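Local coordinates for prolyl-tRNA synthetase (Giardia lamblia ATCC 50803, PDB 3IAL), which probably catalyses the ATP-dependent attachment of L-proline to tRNA(Pro), and is captured here with its reaction intermediate, prolyl-adenylate, bound, at residues M57-A60 and I61-C65; K312-Q315 and E316-Q320; E472-D475 and K476-K479. All coordinates share one frame; numbering follows the deposited sequence.

Interaction 1 (M57-A60 and I61-C65); sequences MENA and IMRLC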
ATOM      1  N   MET B  57       4.025  10.679  -3.566  1.00 24.42           N
ATOM      2  CA  MET B  57       3.044  11.621  -3.017  1.00 23.43           C
ATOM      3  C   MET B  57       1.698  10.941  -2.761  1.00 23.42           C
ATOM      4  O   MET B  57       1.090  11.126  -1.710  1.00 23.57           O
ATOM      5  CB  MET B  57       2.835  12.784  -3.981  1.00 21.57           C
ATOM      6  CG  MET B  57       4.124  13.547  -4.369  1.00 22.60           C
ATOM      7  SD  MET B  57       3.860  14.696  -5.731  1.00 25.61           S
ATOM      8  CE  MET B  57       5.570  15.184  -6.110  1.00 20.55           C
ATOM      9  N   GLU B  58       1.251  10.153  -3.734  1.00 25.94           N
ATOM     10  CA  GLU B  58      -0.021   9.431  -3.661  1.00 26.67           C
ATOM     11  C   GLU B  58       0.009   8.423  -2.531  1.00 27.59           C
ATOM     12  O   GLU B  58      -0.936   8.322  -1.743  1.00 26.15           O
ATOM     13  CB  GLU B  58      -0.294   8.697  -4.982  1.00 25.35           C
ATOM     14  CG  GLU B  58      -1.557   7.835  -4.984  1.00 29.02           C
ATOM     15  CD  GLU B  58      -2.842   8.640  -4.918  1.00 29.43           C
ATOM     16  OE1 GLU B  58      -2.803   9.887  -5.070  1.00 26.62           O
ATOM     17  OE2 GLU B  58      -3.902   8.007  -4.729  1.00 25.09           O
ATOM     18  N   ASN B  59       1.100   7.673  -2.469  1.00 27.42           N
ATOM     19  CA  ASN B  59       1.277   6.668  -1.438  1.00 28.08           C
ATOM     20  C   ASN B  59       1.306   7.305  -0.052  1.00 29.11           C
ATOM     21  O   ASN B  59       0.737   6.762   0.893  1.00 28.45           O
ATOM     22  CB  ASN B  59       2.560   5.890  -1.677  1.00 28.91           C
ATOM     23  CG  ASN B  59       2.642   4.633  -0.842  1.00 34.01           C
ATOM     24  OD1 ASN B  59       3.597   4.440  -0.094  1.00 40.71           O
ATOM     25  ND2 ASN B  59       1.636   3.773  -0.960  1.00 28.99           N
ATOM     26  N   ALA B  60       1.941   8.471   0.057  1.00 27.99           N
ATOM     27  CA  ALA B  60       2.009   9.187   1.331  1.00 26.13           C
ATOM     28  C   ALA B  60       0.628   9.642   1.779  1.00 24.60           C
ATOM     29  O   ALA B  60       0.293   9.545   2.959  1.00 27.45           O
ATOM     30  CB  ALA B  60       2.956  10.373   1.230  1.00 26.43           C
ATOM     31  N   ILE B  61      -0.174  10.140   0.845  1.00 25.29           N
ATOM     32  CA  ILE B  61      -1.527  10.580   1.165  1.00 24.76           C
ATOM     33  C   ILE B  61      -2.366   9.399   1.667  1.00 25.09           C
ATOM     34  O   ILE B  61      -3.015   9.492   2.731  1.00 23.47           O
ATOM     35  CB  ILE B  61      -2.208  11.246  -0.034  1.00 25.69           C
ATOM     36  CG1 ILE B  61      -1.583  12.628  -0.288  1.00 25.37           C
ATOM     37  CG2 ILE B  61      -3.722  11.377   0.210  1.00 24.52           C
ATOM     38  CD1 ILE B  61      -1.974  13.253  -1.609  1.00 20.71           C
ATOM     39  N   MET B  62      -2.323   8.290   0.928  1.00 23.67           N
ATOM     40  CA  MET B  62      -3.128   7.102   1.270  1.00 27.41           C
ATOM     41  C   MET B  62      -2.626   6.402   2.533  1.00 28.67           C
ATOM     42  O   MET B  62      -3.430   5.911   3.323  1.00 28.02           O
ATOM     43  CB  MET B  62      -3.215   6.122   0.092  1.00 26.06           C
ATOM     44  CG  MET B  62      -3.910   6.719  -1.137  1.00 24.33           C
ATOM     45  SD  MET B  62      -5.623   7.178  -0.801  1.00 28.64           S
ATOM     46  CE  MET B  62      -5.920   8.313  -2.156  1.00 27.15           C
ATOM     47  N   ARG B  63      -1.312   6.370   2.739  1.00 29.21           N
ATOM     48  CA  ARG B  63      -0.760   5.852   3.994  1.00 31.43           C
ATOM     49  C   ARG B  63      -1.272   6.658   5.187  1.00 30.23           C
ATOM     50  O   ARG B  63      -1.590   6.084   6.224  1.00 27.59           O
ATOM     51  CB  ARG B  63       0.777   5.879   3.994  1.00 34.52           C
ATOM     52  CG  ARG B  63       1.446   4.776   3.185  1.00 42.89           C
ATOM     53  CD  ARG B  63       2.591   4.131   3.978  1.00 49.98           C
ATOM     54  NE  ARG B  63       3.350   3.153   3.190  1.00 52.79           N
ATOM     55  CZ  ARG B  63       4.533   3.377   2.614  1.00 57.17           C
ATOM     56  NH1 ARG B  63       5.138   4.561   2.712  1.00 57.64           N
ATOM     57  NH2 ARG B  63       5.122   2.401   1.927  1.00 59.60           N
ATOM     58  N   LEU B  64      -1.314   7.986   5.051  1.00 28.55           N
ATOM     59  CA  LEU B  64      -1.847   8.837   6.117  1.00 28.15           C
ATOM     60  C   LEU B  64      -3.315   8.518   6.387  1.00 26.73           C
ATOM     61  O   LEU B  64      -3.727   8.398   7.538  1.00 27.01           O
ATOM     62  CB  LEU B  64      -1.692  10.327   5.795  1.00 25.45           C
ATOM     63  CG  LEU B  64      -2.292  11.275   6.846  1.00 27.10           C
ATOM     64  CD1 LEU B  64      -1.587  11.147   8.222  1.00 21.18           C
ATOM     65  CD2 LEU B  64      -2.272  12.718   6.356  1.00 26.49           C
ATOM     66  N   CYS B  65      -4.100   8.387   5.325  1.00 26.30           N
ATOM     67  CA  CYS B  65      -5.501   7.991   5.460  1.00 24.48           C
ATOM     68  C   CYS B  65      -5.633   6.667   6.209  1.00 25.10           C
ATOM     69  O   CYS B  65      -6.435   6.535   7.139  1.00 26.48           O
ATOM     70  CB  CYS B  65      -6.168   7.877   4.086  1.00 24.50           C
ATOM     71  SG  CYS B  65      -7.954   7.695   4.223  1.00 27.14           S
TER
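One face of the R63 guanidinium carries the amide oxygen of N59: OD1 sits 3.0 Å above the plane, over its centre, and 3.1 Å from CZ. The two planes are 75° apart, so the amide points its oxygen at the face rather than lying flat on it. No N-H of R63 points at it, and the attraction is probably electrostatic. CG of R63 lies anti to its carbonyl carbon (chi1 -77°), and with chi2 off a staggered value (-134°) the chain runs outward and somewhat back, presenting a face to N59. Its NH2 forms a salt bridge to E66 of the second subunit, a task that suits a long, planar cation. The two R63 side chains approach each other across the interface, where N59 OD1 and E66 of the second subunit probably offset the like charges.

One residue round the helix, E58 and M62 meet in the same i to i+4 spacing. OE2 of E58 lies 3.3 Å from CE of M62 and is hydrogen-bonded to ND1 of H169, so a buried carboxylate oxygen has a polar partner while the terminal methyl of the flexible methionine packs beside it. M57 and I61 offer their apolar chains to L278 of helix 276-285. A long helix with one flank on the catalytic core and another at the dimer interface is consistent with motif 1 of class II aminoacyl-tRNA synthetases.

Interaction 2 (K312-Q315 and E316-Q320); sequences KNNQ and ESDQQ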
ATOM      1  N   LYS B 312      40.713  25.005  -8.001  1.00 52.58           N
ATOM      2  CA  LYS B 312      42.088  24.533  -8.164  1.00 53.35           C
ATOM      3  C   LYS B 312      42.862  24.512  -6.842  1.00 52.50           C
ATOM      4  O   LYS B 312      42.931  25.521  -6.133  1.00 51.16           O
ATOM      5  CB  LYS B 312      42.837  25.381  -9.204  1.00 54.69           C
ATOM      6  CG  LYS B 312      42.637  24.906 -10.642  1.00 56.57           C
ATOM      7  CD  LYS B 312      43.293  25.841 -11.662  1.00 58.29           C
ATOM      8  CE  LYS B 312      44.815  25.876 -11.539  1.00 59.57           C
ATOM      9  NZ  LYS B 312      45.437  24.522 -11.601  1.00 60.33           N
ATOM     10  N   ASN B 313      43.442  23.352  -6.534  1.00 51.94           N
ATOM     11  CA  ASN B 313      44.194  23.130  -5.295  1.00 51.45           C
ATOM     12  C   ASN B 313      43.358  23.422  -4.050  1.00 49.88           C
ATOM     13  O   ASN B 313      43.849  24.002  -3.081  1.00 49.19           O
ATOM     14  CB  ASN B 313      45.495  23.946  -5.289  1.00 51.61           C
ATOM     15  CG  ASN B 313      46.437  23.554  -6.418  1.00 52.88           C
ATOM     16  OD1 ASN B 313      46.494  22.388  -6.819  1.00 53.03           O
ATOM     17  ND2 ASN B 313      47.188  24.529  -6.929  1.00 51.70           N
ATOM     18  N   ASN B 314      42.094  23.006  -4.091  1.00 49.68           N
ATOM     19  CA  ASN B 314      41.161  23.224  -2.991  1.00 48.05           C
ATOM     20  C   ASN B 314      40.472  21.915  -2.589  1.00 48.78           C
ATOM     21  O   ASN B 314      39.315  21.913  -2.157  1.00 48.74           O
ATOM     22  CB  ASN B 314      40.128  24.288  -3.392  1.00 47.15           C
ATOM     23  CG  ASN B 314      39.697  25.161  -2.223  1.00 44.37           C
ATOM     24  OD1 ASN B 314      40.514  25.547  -1.387  1.00 40.01           O
ATOM     25  ND2 ASN B 314      38.411  25.486  -2.168  1.00 38.12           N
ATOM     26  N   GLN B 315      41.205  20.808  -2.714  1.00 48.65           N
ATOM     27  CA  GLN B 315      40.677  19.483  -2.398  1.00 48.60           C
ATOM     28  C   GLN B 315      40.435  19.317  -0.899  1.00 48.73           C
ATOM     29  O   GLN B 315      39.487  18.642  -0.497  1.00 48.52           O
ATOM     30  CB  GLN B 315      41.619  18.377  -2.897  1.00 49.25           C
ATOM     31  CG  GLN B 315      41.530  18.091  -4.400  1.00 50.40           C
ATOM     32  CD  GLN B 315      42.143  19.181  -5.270  1.00 50.91           C
ATOM     33  OE1 GLN B 315      43.073  19.878  -4.857  1.00 51.18           O
ATOM     34  NE2 GLN B 315      41.625  19.325  -6.484  1.00 50.00           N
ATOM     35  N   GLU B 316      41.284  19.935  -0.079  1.00 48.11           N
ATOM     36  CA  GLU B 316      41.140  19.843   1.376  1.00 47.59           C
ATOM     37  C   GLU B 316      39.886  20.574   1.866  1.00 46.60           C
ATOM     38  O   GLU B 316      39.146  20.047   2.699  1.00 44.69           O
ATOM     39  CB  GLU B 316      42.379  20.392   2.087  1.00 48.38           C
ATOM     40  CG  GLU B 316      42.502  19.930   3.536  1.00 48.98           C
ATOM     41  CD  GLU B 316      43.686  20.544   4.262  1.00 49.30           C
ATOM     42  OE1 GLU B 316      44.689  20.896   3.605  1.00 49.67           O
ATOM     43  OE2 GLU B 316      43.610  20.669   5.503  1.00 50.12           O
ATOM     44  N   SER B 317      39.662  21.783   1.357  1.00 45.38           N
ATOM     45  CA  SER B 317      38.468  22.560   1.705  1.00 45.51           C
ATOM     46  C   SER B 317      37.194  21.836   1.274  1.00 45.67           C
ATOM     47  O   SER B 317      36.202  21.827   2.001  1.00 45.16           O
ATOM     48  CB  SER B 317      38.511  23.944   1.056  1.00 45.07           C
ATOM     49  OG  SER B 317      37.288  24.633   1.255  1.00 45.27           O
ATOM     50  N   ASP B 318      37.238  21.230   0.090  1.00 46.57           N
ATOM     51  CA  ASP B 318      36.114  20.456  -0.426  1.00 47.58           C
ATOM     52  C   ASP B 318      35.724  19.334   0.537  1.00 48.30           C
ATOM     53  O   ASP B 318      34.545  19.189   0.874  1.00 48.82           O
ATOM     54  CB  ASP B 318      36.439  19.887  -1.813  1.00 47.57           C
ATOM     55  CG  ASP B 318      36.534  20.966  -2.889  1.00 47.85           C
ATOM     56  OD1 ASP B 318      36.282  22.154  -2.586  1.00 46.50           O
ATOM     57  OD2 ASP B 318      36.869  20.623  -4.046  1.00 47.25           O
ATOM     58  N   GLN B 319      36.710  18.560   0.988  1.00 47.33           N
ATOM     59  CA  GLN B 319      36.465  17.476   1.948  1.00 47.71           C
ATOM     60  C   GLN B 319      35.815  17.978   3.237  1.00 45.78           C
ATOM     61  O   GLN B 319      34.944  17.314   3.793  1.00 45.30           O
ATOM     62  CB  GLN B 319      37.763  16.734   2.288  1.00 49.62           C
ATOM     63  CG  GLN B 319      38.283  15.825   1.177  1.00 52.70           C
ATOM     64  CD  GLN B 319      39.504  15.017   1.598  1.00 56.14           C
ATOM     65  OE1 GLN B 319      39.566  14.495   2.714  1.00 57.52           O
ATOM     66  NE2 GLN B 319      40.482  14.910   0.702  1.00 57.29           N
ATOM     67  N   GLN B 320      36.239  19.149   3.707  1.00 43.83           N
ATOM     68  CA  GLN B 320      35.672  19.746   4.919  1.00 43.20           C
ATOM     69  C   GLN B 320      34.227  20.200   4.698  1.00 41.79           C
ATOM     70  O   GLN B 320      33.375  20.017   5.566  1.00 40.59           O
ATOM     71  CB  GLN B 320      36.517  20.936   5.383  1.00 43.68           C
ATOM     72  CG  GLN B 320      37.933  20.568   5.823  1.00 44.59           C
ATOM     73  CD  GLN B 320      38.843  21.778   5.941  1.00 44.71           C
ATOM     74  OE1 GLN B 320      38.385  22.901   6.147  1.00 43.39           O
ATOM     75  NE2 GLN B 320      40.144  21.549   5.815  1.00 49.10           N
TER
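D318 has its CG anti to its own carbonyl carbon (chi1 -69°), a setting that swings the carboxylate back toward the preceding turn and brings CG within 3.0 Å of the backbone O of N314. O of N314 also accepts the backbone N of D318 at 3.1 Å, with an N-H...O angle of 157°. Two acceptor groups thus lie close together, OD1 of D318 being 3.1 Å from O of N314, and the cost is probably eased by the backbone bond and by the N-H of G310, which bonds to OD2. An aspartate suits this place because its short chain lets one carboxylate oxygen reach back to the loop ahead of the helix, where the helix dipole should also favour a negative charge.

N314 stands at the N-cap position, yet its side chain makes no capping bond. Its amide lies alongside S317 instead, with OD1 3.5 Å from CB of the serine, while ND2 is hydrogen-bonded to OE1 of Q370. The S317 hydroxyl adds a weak bond to the same OE1, and its small side chain fits beside the amide. On the exposed flank Q319 N bonds to Q315 O (3.2 Å), and CG of Q319 passes the same carbonyl.

The turn follows strand 302-307 and starts helix 315-334 in the anticodon-binding domain. Q370 opens helix 370-374 directly after strand 364-369, so the bonds to N314 and S317 link the first turn of helix 315-334 to the start of helix 370-374, two helices that follow adjacent parallel strands of the five-stranded sheet.

Interaction 3 (E472-D475 and K476-K479); sequences EVWD and KKLK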
ATOM      1  N   GLU B 472     -34.091  21.343  -8.628  1.00 33.36           N
ATOM      2  CA  GLU B 472     -33.416  20.967  -9.870  1.00 32.18           C
ATOM      3  C   GLU B 472     -33.812  21.852 -11.055  1.00 30.01           C
ATOM      4  O   GLU B 472     -33.028  22.031 -11.977  1.00 29.13           O
ATOM      5  CB  GLU B 472     -33.669  19.497 -10.221  1.00 32.68           C
ATOM      6  CG  GLU B 472     -32.771  19.029 -11.342  1.00 35.42           C
ATOM      7  CD  GLU B 472     -32.858  17.559 -11.648  1.00 36.56           C
ATOM      8  OE1 GLU B 472     -33.669  16.840 -11.031  1.00 37.36           O
ATOM      9  OE2 GLU B 472     -32.080  17.131 -12.525  1.00 40.12           O
ATOM     10  N   VAL B 473     -35.022  22.402 -11.023  1.00 31.04           N
ATOM     11  CA  VAL B 473     -35.494  23.319 -12.064  1.00 32.02           C
ATOM     12  C   VAL B 473     -34.507  24.485 -12.246  1.00 33.49           C
ATOM     13  O   VAL B 473     -34.160  24.851 -13.373  1.00 30.93           O
ATOM     14  CB  VAL B 473     -36.919  23.840 -11.732  1.00 33.74           C
ATOM     15  CG1 VAL B 473     -37.367  24.901 -12.714  1.00 33.36           C
ATOM     16  CG2 VAL B 473     -37.915  22.673 -11.723  1.00 35.71           C
ATOM     17  N   TRP B 474     -34.040  25.029 -11.124  1.00 34.25           N
ATOM     18  CA  TRP B 474     -33.048  26.105 -11.110  1.00 34.09           C
ATOM     19  C   TRP B 474     -31.631  25.629 -11.441  1.00 34.73           C
ATOM     20  O   TRP B 474     -30.855  26.369 -12.046  1.00 35.83           O
ATOM     21  CB  TRP B 474     -33.095  26.836  -9.764  1.00 34.35           C
ATOM     22  CG  TRP B 474     -34.344  27.660  -9.652  1.00 37.06           C
ATOM     23  CD1 TRP B 474     -35.481  27.356  -8.952  1.00 37.59           C
ATOM     24  CD2 TRP B 474     -34.599  28.904 -10.311  1.00 37.27           C
ATOM     25  NE1 TRP B 474     -36.417  28.351  -9.119  1.00 36.51           N
ATOM     26  CE2 TRP B 474     -35.902  29.310  -9.951  1.00 37.32           C
ATOM     27  CE3 TRP B 474     -33.851  29.716 -11.172  1.00 38.69           C
ATOM     28  CZ2 TRP B 474     -36.470  30.501 -10.415  1.00 37.70           C
ATOM     29  CZ3 TRP B 474     -34.416  30.901 -11.633  1.00 36.55           C
ATOM     30  CH2 TRP B 474     -35.713  31.278 -11.255  1.00 37.79           C
ATOM     31  N   ASP B 475     -31.295  24.395 -11.073  1.00 34.20           N
ATOM     32  CA  ASP B 475     -30.024  23.804 -11.493  1.00 34.32           C
ATOM     33  C   ASP B 475     -29.925  23.815 -13.029  1.00 34.86           C
ATOM     34  O   ASP B 475     -28.906  24.221 -13.595  1.00 37.27           O
ATOM     35  CB  ASP B 475     -29.888  22.381 -10.934  1.00 34.40           C
ATOM     36  CG  ASP B 475     -28.508  21.773 -11.165  1.00 36.36           C
ATOM     37  OD1 ASP B 475     -27.468  22.448 -10.951  1.00 33.75           O
ATOM     38  OD2 ASP B 475     -28.474  20.589 -11.544  1.00 41.16           O
ATOM     39  N   LYS B 476     -30.997  23.399 -13.703  1.00 34.09           N
ATOM     40  CA  LYS B 476     -31.027  23.391 -15.168  1.00 33.71           C
ATOM     41  C   LYS B 476     -30.921  24.797 -15.789  1.00 32.67           C
ATOM     42  O   LYS B 476     -30.177  24.993 -16.748  1.00 30.30           O
ATOM     43  CB  LYS B 476     -32.282  22.678 -15.670  1.00 35.10           C
ATOM     44  CG  LYS B 476     -32.290  21.176 -15.374  1.00 38.82           C
ATOM     45  CD  LYS B 476     -33.576  20.523 -15.850  1.00 40.78           C
ATOM     46  CE  LYS B 476     -33.645  19.051 -15.460  1.00 44.22           C
ATOM     47  NZ  LYS B 476     -34.725  18.347 -16.219  1.00 45.29           N
ATOM     48  N   LYS B 477     -31.637  25.777 -15.239  1.00 32.56           N
ATOM     49  CA  LYS B 477     -31.545  27.151 -15.767  1.00 33.72           C
ATOM     50  C   LYS B 477     -30.121  27.700 -15.647  1.00 33.50           C
ATOM     51  O   LYS B 477     -29.624  28.362 -16.567  1.00 36.91           O
ATOM     52  CB  LYS B 477     -32.522  28.092 -15.061  1.00 33.65           C
ATOM     53  CG  LYS B 477     -33.980  27.825 -15.364  1.00 36.75           C
ATOM     54  CD  LYS B 477     -34.882  28.669 -14.482  1.00 40.30           C
ATOM     55  CE  LYS B 477     -36.346  28.437 -14.805  1.00 44.25           C
ATOM     56  NZ  LYS B 477     -36.713  28.988 -16.137  1.00 46.29           N
ATOM     57  N   LEU B 478     -29.464  27.411 -14.524  1.00 32.53           N
ATOM     58  CA  LEU B 478     -28.107  27.890 -14.286  1.00 32.12           C
ATOM     59  C   LEU B 478     -27.119  27.209 -15.215  1.00 32.36           C
ATOM     60  O   LEU B 478     -26.238  27.874 -15.774  1.00 30.68           O
ATOM     61  CB  LEU B 478     -27.689  27.696 -12.819  1.00 31.63           C
ATOM     62  CG  LEU B 478     -28.328  28.693 -11.856  1.00 32.60           C
ATOM     63  CD1 LEU B 478     -28.090  28.288 -10.408  1.00 28.56           C
ATOM     64  CD2 LEU B 478     -27.810  30.121 -12.116  1.00 31.78           C
ATOM     65  N   LYS B 479     -27.263  25.892 -15.376  1.00 33.73           N
ATOM     66  CA  LYS B 479     -26.446  25.137 -16.328  1.00 35.48           C
ATOM     67  C   LYS B 479     -26.574  25.694 -17.748  1.00 34.84           C
ATOM     68  O   LYS B 479     -25.566  25.863 -18.426  1.00 34.69           O
ATOM     69  CB  LYS B 479     -26.821  23.651 -16.336  1.00 37.46           C
ATOM     70  CG  LYS B 479     -26.299  22.867 -15.150  1.00 43.11           C
ATOM     71  CD  LYS B 479     -26.758  21.416 -15.205  1.00 48.04           C
ATOM     72  CE  LYS B 479     -26.192  20.627 -14.039  1.00 52.42           C
ATOM     73  NZ  LYS B 479     -26.811  19.282 -13.918  1.00 55.79           N
TER
HETATM   74  O   HOH W   1     -29.701  18.892 -13.208  1.00 38.51           O
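D475 and K479 carry the closely knit side of this helical turn, where the lysine NZ forms a salt bridge to OD2 of the aspartate at 3.2 Å, its hydrogen bond a weak one. With CG of D475 anti to the backbone N (chi1 -172°), the carboxylate is brought beside the extended lysine chain, one turn further on. D475 is buried and heavily used: OD1 takes the backbone N-H of I486, and OD2 takes NE1 of W214. A water completes the cluster, donating to OD2 of D475 at 2.7 Å and to OE2 of E472 at 3.0 Å, while accepting from NZ of K479. Next to this polar knot L478 turns inward and packs on F446 and I449 of helix 446-455 and on I486, a place where a branched apolar side chain suits the buried surroundings.

The other flank is looser. K477 places CD over one face of the W474 indole, 4.0 Å from the centroid of the six-membered ring in a CH-pi contact displaced toward the rim. NZ of K477 is 5.7 Å from the centroid of the W474 six-membered ring, at most a weak cation-pi attraction. K476 runs past E472 with CE 3.8 Å from OE2, but the charged ends do not meet. Lysine suits these exposed positions: its methylenes can lie on a neighbour while the ammonium group can remain near solvent.

Such chemistry implies a graded grip. The buried carboxylate, with hydrogen-bond donors from I486, W214, the water and, weakly, K479, is probably stabilised in its charged form and fixes helix 472-482 against strand 485-489, whereas the outer lysines add mainly apolar contacts and probably only weak electrostatic ones.

In the fold
Two of the contacts are helical turns and the third is the start of a helix; they come in series along the chain. Interaction 1 is near the middle, its centre about 9 Å from that of the chain, on helix 52-71; the M62 side chain is about 9 Å from the bound prolyl-adenylate. Interaction 2 starts helix 315-334 in the anticodon-binding domain, and interaction 3 lies on helix 472-482 of the C-terminal region. Their centres are about 42 and 37 Å from that of interaction 1 and about 72 Å from each other, on opposite sides of the chain's centre. The elongated subunit thus places catalytic core and dimer contact between the anticodon-binding domain and the C-terminal region.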